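Local coordinates for protein pectate lyase/Amb allergen (Acidovorax citrulli, PDB 4HWV) that probably cleaves pectate by beta-elimination, as a calcium-binding secreted lyase of polysaccharide lyase family 1, at residues Y98-Y103 against F206-Q211; E153-V158 against S224-I229; R249-F254 against D299-F304. One frame throughout, in Å; residues are numbered along the deposited sequence. Where two conformers were deposited one is given.

Overall arrangement
After the first strands of the parallel beta-helix the chain makes a helical excursion, including helices 100-105 and 143-159, and then returns to the beta-helix. Interaction 1 closes a loop of about a hundred residues by bringing 98-103 against the loop 206-211. Interaction 2 opens inside that loop and closes beyond it, so the two cross: 153-158 meets 224-229, beside the calcium. They touch directly, through Asp208 N to Gln155 OE1 and Asp207 OD2 to Glu225 N. Interaction 3 follows in series, joining the loop 249-254 to the corner 299-304 of a beta-helix turn, and Phe206 packs on Arg249 and Phe254 to connect it with interaction 1.

Interaction 1 of 3, residues Y98-Y103 against F206-Q211; sequences YTPDRY and FDDFPQ
At the first turn of the short helix 100-105, Pro100 and Tyr103 meet Asp208 and Phe209 of a long loop leaving the beta-helix. The end of the Phe209 ring makes most of the contact: its CE2 lies 3.6 Å from Tyr103 CB, while its CZ comes to 3.6 Å from Pro100 O. That carbonyl oxygen sits at the ring's edge, near its plane, where the aryl hydrogens are slightly positive. Phe209 CG stands anti to its own carbonyl carbon (chi1 -62°), which carries the flat ring out toward the helix.

Pro100 occupies the first helical turn, where its missing N-H costs no bond, and Thr99 before it is the N-cap: Thr99 OG1 accepts from Arg102 N at 3.0 Å. The proline ring crosses the Asp208 side chain at about a right angle, its CG 3.4 Å from Asp208 OD1, a polar-apolar touch without a hydrogen bond. On the loop, an Asx turn holds the chain, with Asp207 OD1 taking the N-H of Phe209 at 2.8 Å on the anti side, tilted 28° out of the carboxylate plane.

Tyr103 suits its buried place because its ring lies nearly parallel to that of Tyr98 and offset over it, while its hydroxyl bonds to Asn90. Helix 143-159 packs against both aromatic partners, Ala151 on Phe209 and Val158 on Tyr103, and Pro255 of the second subunit rests on Pro100.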
# COMPACT_ATOMS: atom_id res chain seq x y z
N TYR A 98 -10.93 14.11 -2.04
CA TYR A 98 -10.92 14.43 -3.46
C TYR A 98 -10.76 13.18 -4.31
O TYR A 98 -10.31 12.13 -3.83
CB TYR A 98 -9.77 15.39 -3.76
CG TYR A 98 -10.21 16.83 -3.85
CD1 TYR A 98 -10.82 17.31 -5.01
CD2 TYR A 98 -10.02 17.71 -2.80
CE1 TYR A 98 -11.22 18.63 -5.12
CE2 TYR A 98 -10.42 19.05 -2.90
CZ TYR A 98 -11.02 19.49 -4.06
OH TYR A 98 -11.39 20.82 -4.19
N THR A 99 -11.18 13.30 -5.57
CA THR A 99 -10.89 12.31 -6.59
C THR A 99 -10.39 13.07 -7.79
O THR A 99 -10.61 14.29 -7.89
CB THR A 99 -12.17 11.55 -7.01
OG1 THR A 99 -13.02 12.47 -7.71
CG2 THR A 99 -12.88 10.94 -5.81
N PRO A 100 -9.71 12.39 -8.73
CA PRO A 100 -9.29 13.12 -9.93
C PRO A 100 -10.48 13.71 -10.70
O PRO A 100 -10.39 14.81 -11.26
CB PRO A 100 -8.57 12.04 -10.74
CG PRO A 100 -7.99 11.15 -9.68
CD PRO A 100 -9.07 11.07 -8.63
N ASP A 101 -11.60 13.00 -10.71
CA ASP A 101 -12.78 13.57 -11.36
C ASP A 101 -13.29 14.83 -10.71
O ASP A 101 -13.78 15.72 -11.40
CB ASP A 101 -13.89 12.53 -11.52
CG ASP A 101 -13.65 11.66 -12.72
OD1 ASP A 101 -14.01 12.11 -13.82
OD2 ASP A 101 -13.05 10.57 -12.57
N ARG A 102 -13.21 14.91 -9.39
CA ARG A 102 -13.56 16.15 -8.69
C ARG A 102 -12.64 17.30 -9.12
O ARG A 102 -13.08 18.42 -9.35
CB ARG A 102 -13.47 15.93 -7.17
CG ARG A 102 -14.67 15.18 -6.53
CD ARG A 102 -15.53 16.18 -5.74
NE ARG A 102 -16.19 17.04 -6.71
CZ ARG A 102 -17.32 16.75 -7.34
NH1 ARG A 102 -17.97 15.62 -7.08
NH2 ARG A 102 -17.80 17.60 -8.23
N TYR A 103 -11.33 17.02 -9.17
CA TYR A 103 -10.39 18.06 -9.56
C TYR A 103 -10.65 18.56 -10.98
O TYR A 103 -10.55 19.76 -11.25
CB TYR A 103 -8.94 17.59 -9.42
CG TYR A 103 -8.43 17.61 -8.00
CD1 TYR A 103 -8.34 18.80 -7.30
CD2 TYR A 103 -7.99 16.45 -7.37
CE1 TYR A 103 -7.87 18.85 -6.01
CE2 TYR A 103 -7.49 16.49 -6.07
CZ TYR A 103 -7.43 17.69 -5.41
OH TYR A 103 -6.94 17.75 -4.13
N PHE A 206 0.84 12.20 -3.21
CA PHE A 206 0.49 11.64 -4.51
C PHE A 206 -0.07 12.73 -5.42
O PHE A 206 -0.99 13.47 -5.05
CB PHE A 206 -0.57 10.56 -4.28
CG PHE A 206 -0.86 9.68 -5.48
CD1 PHE A 206 -0.22 8.45 -5.61
CD2 PHE A 206 -1.78 10.08 -6.45
CE1 PHE A 206 -0.50 7.61 -6.69
CE2 PHE A 206 -2.08 9.26 -7.54
CZ PHE A 206 -1.43 8.02 -7.67
N ASP A 207 0.49 12.82 -6.61
CA ASP A 207 0.05 13.80 -7.61
C ASP A 207 -0.84 13.06 -8.60
O ASP A 207 -0.38 12.17 -9.31
CB ASP A 207 1.31 14.35 -8.30
CG ASP A 207 1.04 15.49 -9.24
OD1 ASP A 207 -0.09 15.63 -9.76
OD2 ASP A 207 1.99 16.28 -9.47
N ASP A 208 -2.11 13.44 -8.63
CA ASP A 208 -3.05 12.82 -9.55
C ASP A 208 -2.94 13.30 -10.98
O ASP A 208 -3.61 12.75 -11.85
CB ASP A 208 -4.47 13.04 -9.05
CG ASP A 208 -4.82 12.07 -7.96
OD1 ASP A 208 -4.91 10.86 -8.25
OD2 ASP A 208 -5.00 12.51 -6.82
N PHE A 209 -2.08 14.30 -11.21
CA PHE A 209 -1.95 14.92 -12.54
C PHE A 209 -0.49 15.09 -12.94
O PHE A 209 -0.04 16.20 -13.23
CB PHE A 209 -2.73 16.24 -12.56
CG PHE A 209 -4.20 16.04 -12.32
CD1 PHE A 209 -5.01 15.56 -13.34
CD2 PHE A 209 -4.75 16.24 -11.05
CE1 PHE A 209 -6.34 15.29 -13.11
CE2 PHE A 209 -6.09 15.97 -10.83
CZ PHE A 209 -6.89 15.49 -11.86
N PRO A 210 0.26 13.97 -12.99
CA PRO A 210 1.66 14.07 -13.44
C PRO A 210 1.73 14.59 -14.86
O PRO A 210 0.81 14.36 -15.67
CB PRO A 210 2.15 12.62 -13.36
CG PRO A 210 0.91 11.82 -13.53
CD PRO A 210 -0.16 12.57 -12.82
N GLN A 211 2.81 15.29 -15.17
CA GLN A 211 3.00 15.88 -16.48
C GLN A 211 3.99 15.03 -17.25
O GLN A 211 5.02 14.63 -16.71
CB GLN A 211 3.57 17.28 -16.34
CG GLN A 211 3.78 18.01 -17.67
CD GLN A 211 4.65 19.24 -17.49
OE1 GLN A 211 5.79 19.13 -17.02
NE2 GLN A 211 4.11 20.41 -17.84

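Interaction 2 of 3, residues E153-V158 against S224-I229; sequences ELQRRV and SEYDLI. With CA (calcium ion), chain C.
Tyr226 drives its phenol against helix 143-159 between the side chains of Gln155 and Arg156, and this is the dense, buried half of the contact. Its CE1 lies 3.8 Å from Arg156 CA, and its OH comes within 3.5 Å of Arg156 CB. Along the CE2 edge, near the ring plane, lies Gln155 OE1, 3.9 Å from Tyr226 CE2, with amide and ring planes 76° apart. A water joins these polar ends, donating to Gln155 OE1 and accepting from Tyr226 OH. Gln155 OE1 also takes the backbone N-H of Asp208, so a glutamine here can serve both the water and the neighbouring loop.

The outer half is looser and more exposed. Arg156 leaves the helix with CG anti to its N (chi1 -176°), and a bend at chi3 turns the guanidinium toward Glu225. Arg156 NH2 bonds Glu225 OE1 at 2.9 Å in a salt bridge, the acceptor in the guanidinium plane but the donor above the carboxylate plane. A second water bridges Arg156 NH1 to Glu225 OE1 and Glu225 O, giving this surface pair an additional, hydrated link.

A third water, held by Glu225 O, is itself a calcium ligand. Asp227, directly after Tyr226, grips the metal with both oxygens, OD1 at 2.2 Å, and with Asp278 and Asp282 forms the acidic calcium site characteristic of family 1 pectate lyases.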
# COMPACT_ATOMS: atom_id res chain seq x y z
N GLU A 153 -3.35 22.43 -10.64
CA GLU A 153 -3.25 23.66 -9.87
C GLU A 153 -4.21 23.66 -8.69
O GLU A 153 -3.85 24.11 -7.60
CB GLU A 153 -3.52 24.87 -10.76
CG GLU A 153 -3.35 26.18 -10.00
CD GLU A 153 -1.93 26.43 -9.59
OE1 GLU A 153 -1.00 26.04 -10.34
OE2 GLU A 153 -1.73 27.01 -8.52
N LEU A 154 -5.43 23.16 -8.89
CA LEU A 154 -6.37 23.02 -7.78
C LEU A 154 -5.84 22.00 -6.77
O LEU A 154 -5.85 22.27 -5.58
CB LEU A 154 -7.77 22.65 -8.29
CG LEU A 154 -8.84 22.46 -7.19
CD1 LEU A 154 -8.94 23.71 -6.30
CD2 LEU A 154 -10.19 22.12 -7.79
N GLN A 155 -5.34 20.85 -7.23
CA GLN A 155 -4.77 19.90 -6.26
C GLN A 155 -3.61 20.52 -5.47
O GLN A 155 -3.53 20.33 -4.26
CB GLN A 155 -4.36 18.57 -6.93
CG GLN A 155 -3.81 17.57 -5.91
CD GLN A 155 -3.73 16.15 -6.42
OE1 GLN A 155 -3.21 15.92 -7.51
NE2 GLN A 155 -4.26 15.20 -5.66
N ARG A 156 -2.74 21.26 -6.16
CA ARG A 156 -1.64 21.94 -5.48
C ARG A 156 -2.14 22.81 -4.33
O ARG A 156 -1.60 22.78 -3.22
CB ARG A 156 -0.85 22.77 -6.47
CG ARG A 156 0.36 23.42 -5.85
CD ARG A 156 1.07 24.34 -6.83
NE ARG A 156 1.71 23.66 -7.97
CZ ARG A 156 2.93 23.12 -7.95
NH1 ARG A 156 3.65 23.11 -6.84
NH2 ARG A 156 3.43 22.57 -9.05
N ARG A 157 -3.20 23.57 -4.60
CA ARG A 157 -3.74 24.49 -3.61
C ARG A 157 -4.47 23.78 -2.46
O ARG A 157 -4.68 24.37 -1.39
CB ARG A 157 -4.64 25.50 -4.30
CG ARG A 157 -3.81 26.41 -5.25
CD ARG A 157 -4.63 27.30 -6.18
NE ARG A 157 -5.34 28.31 -5.41
CZ ARG A 157 -6.66 28.34 -5.30
NH1 ARG A 157 -7.39 27.43 -5.94
NH2 ARG A 157 -7.26 29.28 -4.57
N VAL A 158 -4.80 22.51 -2.64
CA VAL A 158 -5.41 21.72 -1.59
C VAL A 158 -4.35 20.99 -0.76
O VAL A 158 -4.36 21.04 0.46
CB VAL A 158 -6.40 20.70 -2.21
CG1 VAL A 158 -6.91 19.72 -1.17
CG2 VAL A 158 -7.57 21.44 -2.83
N SER A 224 6.02 14.54 -11.19
CA SER A 224 5.02 14.99 -10.23
C SER A 224 5.60 16.06 -9.32
O SER A 224 6.82 16.29 -9.28
CB SER A 224 4.49 13.81 -9.43
OG SER A 224 3.57 13.06 -10.21
N GLU A 225 4.72 16.72 -8.58
CA GLU A 225 5.06 17.98 -7.93
C GLU A 225 5.12 17.97 -6.41
O GLU A 225 5.57 18.96 -5.82
CB GLU A 225 4.06 19.05 -8.38
CG GLU A 225 4.14 19.37 -9.87
CD GLU A 225 5.45 20.02 -10.23
OE1 GLU A 225 5.82 20.96 -9.51
OE2 GLU A 225 6.10 19.59 -11.23
N TYR A 226 4.64 16.91 -5.75
CA TYR A 226 4.46 16.99 -4.29
C TYR A 226 5.44 16.16 -3.51
O TYR A 226 5.60 14.95 -3.76
CB TYR A 226 3.00 16.65 -3.89
CG TYR A 226 2.02 17.37 -4.76
CD1 TYR A 226 2.09 18.74 -4.93
CD2 TYR A 226 1.05 16.67 -5.46
CE1 TYR A 226 1.23 19.41 -5.78
CE2 TYR A 226 0.19 17.31 -6.32
CZ TYR A 226 0.27 18.69 -6.48
OH TYR A 226 -0.56 19.35 -7.35
N ASP A 227 6.12 16.82 -2.57
CA ASP A 227 6.96 16.15 -1.58
C ASP A 227 6.15 15.96 -0.32
O ASP A 227 5.11 16.58 -0.16
CB ASP A 227 8.12 17.07 -1.19
CG ASP A 227 8.94 17.52 -2.38
OD1 ASP A 227 9.07 16.76 -3.36
OD2 ASP A 227 9.48 18.65 -2.33
N LEU A 228 6.61 15.14 0.62
CA LEU A 228 5.97 15.14 1.93
C LEU A 228 6.33 16.42 2.69
O LEU A 228 5.48 17.00 3.37
CB LEU A 228 6.29 13.87 2.72
CG LEU A 228 5.57 12.65 2.09
CD1 LEU A 228 6.20 11.34 2.56
CD2 LEU A 228 4.07 12.67 2.42
N ILE A 229 7.59 16.86 2.59
CA ILE A 229 8.02 18.14 3.15
C ILE A 229 8.95 18.81 2.14
O ILE A 229 9.89 18.17 1.62
CB ILE A 229 8.79 17.98 4.49
CG1 ILE A 229 7.94 17.22 5.54
CG2 ILE A 229 9.19 19.35 5.03
CD1 ILE A 229 8.71 16.91 6.82
CA CA C . 10.26 18.21 -4.52
O HOH W 1 -1.75 17.64 -9.07
O HOH W 2 6.25 21.81 -6.81
O HOH W 3 8.19 19.65 -5.34
O HOH W 4 11.38 19.34 -6.64
O HOH W 5 11.32 20.66 -4.22

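Interaction 3 of 3, residues R249-F254 against D299-F304; sequences RHDHAF and DHDKAF
Asp251 meets Asp301 directly and through two waters, one leading to the Asp301 carboxylate and one to its backbone N, with His250 and Asp299 packed beside them. Along Asp251, CB points toward the other segment and CG stands anti to the carbonyl carbon (chi1 -65°), so that the carboxylate reaches forward. OD1 accepts a hydrogen bond from His277 ND1. OD2 is the atom that crosses, coming to 3.5 Å from Asp301 CB. It also accepts from Gln275 NE2 and from two waters: one, at 2.7 Å from Asp251 OD2, accepts the N-H of Asp301, and the other donates to both Asp251 OD2 and Asp301 OD2, at 2.8 Å from each. Asp301 OD1 accepts from Gln336 NE2. Asp301 OD2 lies 4.2 Å from Asp251 OD2, a pair of like charges that the shared water probably eases. The two carboxylate planes are turned 54° apart. An aspartate suits each place: its short chain fixes the carboxylate close to the backbone, and its oxygens can accept several bonds at once.

His250 meets Asp299 more simply. Its CE1 is 3.6 Å from Asp299 OD1, and ring and carboxylate lie nearly parallel, 17° apart, without a hydrogen bond between them. Their polar ends are engaged elsewhere: His250 ND1 with Asp362, and Asp299 OD1 with Asn333 ND2.

Segment 249-254, with a 3-10 turn at 251-253, belongs to the loop after strand 243-245. It lies against the corner between strands 296-300 and 302-306 of the parallel beta-helix, whose next turn supplies strand 334-336, with Leu334 touching His300 and Arg335 touching Asp301.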
# COMPACT_ATOMS: atom_id res chain seq x y z
N ARG A 249 0.59 3.08 -2.09
CA ARG A 249 0.60 3.29 -3.53
C ARG A 249 2.04 3.35 -4.01
O ARG A 249 2.59 4.43 -4.29
CB ARG A 249 -0.18 4.54 -3.93
CG ARG A 249 -1.69 4.32 -3.87
CD ARG A 249 -2.49 5.49 -4.44
NE ARG A 249 -2.37 6.66 -3.58
CZ ARG A 249 -3.09 7.77 -3.73
NH1 ARG A 249 -3.97 7.89 -4.73
NH2 ARG A 249 -2.94 8.74 -2.84
N HIS A 250 2.68 2.19 -4.10
CA HIS A 250 4.05 2.13 -4.59
C HIS A 250 4.09 2.37 -6.08
O HIS A 250 3.16 2.02 -6.82
CB HIS A 250 4.65 0.76 -4.28
CG HIS A 250 4.92 0.52 -2.83
ND1 HIS A 250 5.58 -0.59 -2.37
CD2 HIS A 250 4.64 1.28 -1.74
CE1 HIS A 250 5.69 -0.51 -1.05
NE2 HIS A 250 5.13 0.61 -0.65
N ASP A 251 5.22 2.92 -6.54
CA ASP A 251 5.39 3.27 -7.95
C ASP A 251 5.20 2.09 -8.89
O ASP A 251 4.78 2.26 -10.03
CB ASP A 251 6.78 3.85 -8.17
CG ASP A 251 6.98 5.17 -7.45
OD1 ASP A 251 5.99 5.75 -6.96
OD2 ASP A 251 8.14 5.61 -7.38
N HIS A 252 5.52 0.90 -8.39
CA HIS A 252 5.36 -0.34 -9.14
C HIS A 252 3.93 -0.52 -9.67
O HIS A 252 3.73 -1.20 -10.70
CB HIS A 252 5.77 -1.51 -8.22
CG HIS A 252 5.98 -2.81 -8.92
ND1 HIS A 252 4.99 -3.76 -9.06
CD2 HIS A 252 7.09 -3.35 -9.49
CE1 HIS A 252 5.47 -4.81 -9.70
NE2 HIS A 252 6.74 -4.59 -9.96
N ALA A 253 2.94 0.08 -9.01
CA ALA A 253 1.54 -0.05 -9.44
C ALA A 253 1.20 0.78 -10.67
O ALA A 253 0.13 0.61 -11.25
CB ALA A 253 0.60 0.34 -8.30
N PHE A 254 2.09 1.70 -11.04
CA PHE A 254 1.80 2.68 -12.08
C PHE A 254 2.91 2.70 -13.13
O PHE A 254 3.65 3.66 -13.25
CB PHE A 254 1.61 4.07 -11.46
CG PHE A 254 0.65 4.08 -10.31
CD1 PHE A 254 -0.72 4.05 -10.51
CD2 PHE A 254 1.14 4.11 -9.00
CE1 PHE A 254 -1.59 4.04 -9.43
CE2 PHE A 254 0.27 4.09 -7.93
CZ PHE A 254 -1.10 4.07 -8.14
N ASP A 299 10.47 2.95 1.15
CA ASP A 299 9.57 2.68 0.03
C ASP A 299 9.25 3.93 -0.77
O ASP A 299 8.13 4.47 -0.75
CB ASP A 299 8.31 1.95 0.52
CG ASP A 299 8.64 0.57 1.03
OD1 ASP A 299 9.03 -0.29 0.22
OD2 ASP A 299 8.57 0.35 2.24
N HIS A 300 10.25 4.37 -1.53
CA HIS A 300 10.13 5.59 -2.30
C HIS A 300 11.28 5.64 -3.29
O HIS A 300 12.35 5.04 -3.03
CB HIS A 300 10.17 6.79 -1.35
CG HIS A 300 10.05 8.11 -2.04
ND1 HIS A 300 8.83 8.71 -2.30
CD2 HIS A 300 11.00 8.95 -2.52
CE1 HIS A 300 9.04 9.85 -2.92
NE2 HIS A 300 10.34 10.03 -3.05
N ASP A 301 11.08 6.33 -4.41
CA ASP A 301 12.10 6.40 -5.45
C ASP A 301 13.15 7.49 -5.13
O ASP A 301 14.25 7.18 -4.63
CB ASP A 301 11.44 6.59 -6.82
CG ASP A 301 12.41 6.50 -7.96
OD1 ASP A 301 13.63 6.59 -7.74
OD2 ASP A 301 11.93 6.35 -9.10
N LYS A 302 12.81 8.75 -5.40
CA LYS A 302 13.77 9.85 -5.30
C LYS A 302 13.64 10.53 -3.95
O LYS A 302 12.76 11.37 -3.74
CB LYS A 302 13.54 10.85 -6.43
CG LYS A 302 13.71 10.19 -7.79
CD LYS A 302 13.27 11.07 -8.94
CE LYS A 302 13.34 10.31 -10.26
NZ LYS A 302 12.82 11.10 -11.42
N ALA A 303 14.51 10.17 -3.01
CA ALA A 303 14.26 10.53 -1.61
C ALA A 303 14.51 12.00 -1.24
O ALA A 303 13.60 12.68 -0.73
CB ALA A 303 15.06 9.61 -0.71
N PHE A 304 15.74 12.48 -1.43
CA PHE A 304 16.14 13.80 -0.95
C PHE A 304 16.90 14.58 -2.02
O PHE A 304 18.05 14.26 -2.32
CB PHE A 304 17.04 13.69 0.30
CG PHE A 304 16.52 12.73 1.31
CD1 PHE A 304 15.39 13.03 2.05
CD2 PHE A 304 17.16 11.51 1.54
CE1 PHE A 304 14.88 12.14 2.99
CE2 PHE A 304 16.67 10.61 2.47
CZ PHE A 304 15.53 10.92 3.20
O HOH W 6 8.52 7.35 -5.29
O HOH W 7 10.09 4.27 -8.82